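Local coordinates for HmuY protein (Prevotella intermedia, PDB 6R2H), which probably binds heme as a hemophore-like protein of the HmuY family, serving heme acquisition by the bacterium, at residues A[63-66]-A[67-71]. Residues are numbered along the deposited sequence; the frame is centred on the assembly and turned at random.
Sequences ADLP and KKWDI
A chi1 of 66° wedges CG of Trp69 into the gap between its own backbone N and C, which turns the indole back toward Leu65 and Pro66. Leu65 comes to meet it: with chi1 at -74° and an extended chi2, its CD1 branch reaches the six-membered half of the indole. The methyl comes in obliquely, CD1 of Leu65 lying 4.3 Å from CZ2 of Trp69, a loose apolar touch. The five-membered half meets backbone instead. Near the ring plane, the carbonyl O of Pro66 sits at the edge, 3.2 Å from CD1 of Trp69 and 3.6 Å from its NE1. No hydrogen bond forms here; the geometry is consistent with a weak C-H...O approach to CD1.

All this happens in the loop that leaves strand 50-56 and leads into strand 71-74, a member of the four-stranded antiparallel sheet. At that entry Asp70 and Ile71 together stand opposite the single residue Ile21, which fits a classic beta bulge. Tyr20, from strand 17-21, meets the Trp69 indole edge-to-face and also touches Leu65 and Pro66, so the turn is packed onto the sheet. Pro66 is buried, and its ring also rests on Glu29 and Gln31 of strand 28-32. The exposed side chains of Lys67 and Lys68 both start out away from 63-66, and that of Lys67 then bends at chi2.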
ATOM      1  N   ALA A  63      14.452  -2.019 -11.506  1.00 45.13           N
ATOM      2  CA  ALA A  63      14.736  -1.180 -12.656  1.00 41.11           C
ATOM      3  C   ALA A  63      13.515  -1.077 -13.569  1.00 41.18           C
ATOM      4  O   ALA A  63      13.416  -0.132 -14.350  1.00 42.24           O
ATOM      5  CB  ALA A  63      15.942  -1.703 -13.388  1.00 41.65           C
ATOM      6  N   ASP A  64      12.579  -2.025 -13.463  1.00 40.63           N
ATOM      7  CA  ASP A  64      11.414  -2.033 -14.340  1.00 44.10           C
ATOM      8  C   ASP A  64      10.251  -1.228 -13.750  1.00 43.49           C
ATOM      9  O   ASP A  64       9.233  -1.052 -14.417  1.00 40.90           O
ATOM     10  CB  ASP A  64      10.914  -3.449 -14.647  1.00 48.59           C
ATOM     11  CG  ASP A  64      11.970  -4.409 -15.145  1.00 53.39           C
ATOM     12  OD1 ASP A  64      12.886  -4.718 -14.364  1.00 59.60           O
ATOM     13  OD2 ASP A  64      11.847  -4.868 -16.290  1.00 57.09           O
ATOM     14  N   LEU A  65      10.400  -0.750 -12.505  1.00 42.13           N
ATOM     15  CA  LEU A  65       9.344  -0.027 -11.807  1.00 41.08           C
ATOM     16  C   LEU A  65       9.030   1.272 -12.542  1.00 41.11           C
ATOM     17  O   LEU A  65       9.911   1.855 -13.176  1.00 42.21           O
ATOM     18  CB  LEU A  65       9.785   0.243 -10.362  1.00 39.92           C
ATOM     19  CG  LEU A  65       9.762  -0.988  -9.450  1.00 40.07           C
ATOM     20  CD1 LEU A  65       9.996  -0.631  -7.987  1.00 37.42           C
ATOM     21  CD2 LEU A  65       8.451  -1.747  -9.600  1.00 40.02           C
ATOM     22  N   PRO A  66       7.764   1.759 -12.512  1.00 41.90           N
ATOM     23  CA  PRO A  66       7.426   3.063 -13.082  1.00 40.08           C
ATOM     24  C   PRO A  66       8.399   4.146 -12.620  1.00 40.23           C
ATOM     25  O   PRO A  66       9.011   4.047 -11.550  1.00 37.31           O
ATOM     26  CB  PRO A  66       5.994   3.314 -12.595  1.00 38.20           C
ATOM     27  CG  PRO A  66       5.429   1.923 -12.448  1.00 39.92           C
ATOM     28  CD  PRO A  66       6.584   1.075 -11.961  1.00 41.19           C
ATOM     29  N   LYS A  67       8.531   5.170 -13.467  1.00 42.14           N
ATOM     30  CA  LYS A  67       9.657   6.082 -13.428  1.00 44.47           C
ATOM     31  C   LYS A  67       9.470   7.063 -12.277  1.00 42.68           C
ATOM     32  O   LYS A  67      10.422   7.381 -11.571  1.00 42.00           O
ATOM     33  CB  LYS A  67       9.714   6.882 -14.732  1.00 52.20           C
ATOM     34  CG  LYS A  67      10.127   6.132 -15.993  1.00 57.58           C
ATOM     35  CD  LYS A  67      11.570   5.695 -16.000  1.00 59.72           C
ATOM     36  CE  LYS A  67      11.907   4.948 -17.273  1.00 66.83           C
ATOM     37  NZ  LYS A  67      13.173   4.188 -17.150  1.00 70.71           N
ATOM     38  N   LYS A  68       8.234   7.549 -12.137  1.00 42.92           N
ATOM     39  CA  LYS A  68       7.890   8.577 -11.174  1.00 45.43           C
ATOM     40  C   LYS A  68       6.736   8.083 -10.306  1.00 41.27           C
ATOM     41  O   LYS A  68       5.602   7.971 -10.775  1.00 40.26           O
ATOM     42  CB  LYS A  68       7.600   9.903 -11.891  1.00 51.72           C
ATOM     43  CG  LYS A  68       8.858  10.667 -12.286  1.00 56.36           C
ATOM     44  CD  LYS A  68       8.623  11.832 -13.220  1.00 66.12           C
ATOM     45  CE  LYS A  68       9.875  12.224 -13.980  1.00 73.26           C
ATOM     46  NZ  LYS A  68       9.560  12.975 -15.220  1.00 77.61           N
ATOM     47  N   TRP A  69       7.041   7.813  -9.031  1.00 36.59           N
ATOM     48  CA  TRP A  69       6.020   7.452  -8.065  1.00 34.06           C
ATOM     49  C   TRP A  69       6.517   7.792  -6.667  1.00 34.19           C
ATOM     50  O   TRP A  69       7.717   7.867  -6.444  1.00 30.86           O
ATOM     51  CB  TRP A  69       5.630   5.967  -8.197  1.00 36.26           C
ATOM     52  CG  TRP A  69       6.732   5.005  -7.850  1.00 37.37           C
ATOM     53  CD1 TRP A  69       7.792   4.632  -8.632  1.00 37.96           C
ATOM     54  CD2 TRP A  69       6.894   4.296  -6.607  1.00 36.80           C
ATOM     55  NE1 TRP A  69       8.589   3.736  -7.971  1.00 36.68           N
ATOM     56  CE2 TRP A  69       8.062   3.509  -6.726  1.00 37.18           C
ATOM     57  CE3 TRP A  69       6.165   4.243  -5.411  1.00 38.36           C
ATOM     58  CZ2 TRP A  69       8.511   2.688  -5.689  1.00 36.76           C
ATOM     59  CZ3 TRP A  69       6.602   3.422  -4.392  1.00 38.79           C
ATOM     60  CH2 TRP A  69       7.766   2.659  -4.530  1.00 37.08           C
ATOM     61  N   ASP A  70       5.570   7.956  -5.731  1.00 38.58           N
ATOM     62  CA  ASP A  70       5.864   8.306  -4.352  1.00 35.62           C
ATOM     63  C   ASP A  70       5.391   7.192  -3.423  1.00 35.16           C
ATOM     64  O   ASP A  70       6.140   6.781  -2.532  1.00 31.30           O
ATOM     65  CB  ASP A  70       5.250   9.662  -4.005  1.00 35.96           C
ATOM     66  CG  ASP A  70       5.781  10.761  -4.896  1.00 38.76           C
ATOM     67  OD1 ASP A  70       7.021  10.942  -4.904  1.00 38.65           O
ATOM     68  OD2 ASP A  70       4.948  11.394  -5.603  1.00 42.46           O
ATOM     69  N   ILE A  71       4.141   6.743  -3.639  1.00 32.39           N
ATOM     70  CA  ILE A  71       3.533   5.676  -2.857  1.00 33.69           C
ATOM     71  C   ILE A  71       2.868   4.676  -3.803  1.00 35.67           C
ATOM     72  O   ILE A  71       2.532   5.010  -4.946  1.00 39.70           O
ATOM     73  CB  ILE A  71       2.544   6.199  -1.789  1.00 30.25           C
ATOM     74  CG1 ILE A  71       1.302   6.847  -2.411  1.00 30.39           C
ATOM     75  CG2 ILE A  71       3.245   7.113  -0.807  1.00 29.73           C
ATOM     76  CD1 ILE A  71       0.246   7.312  -1.426  1.00 29.06           C
TER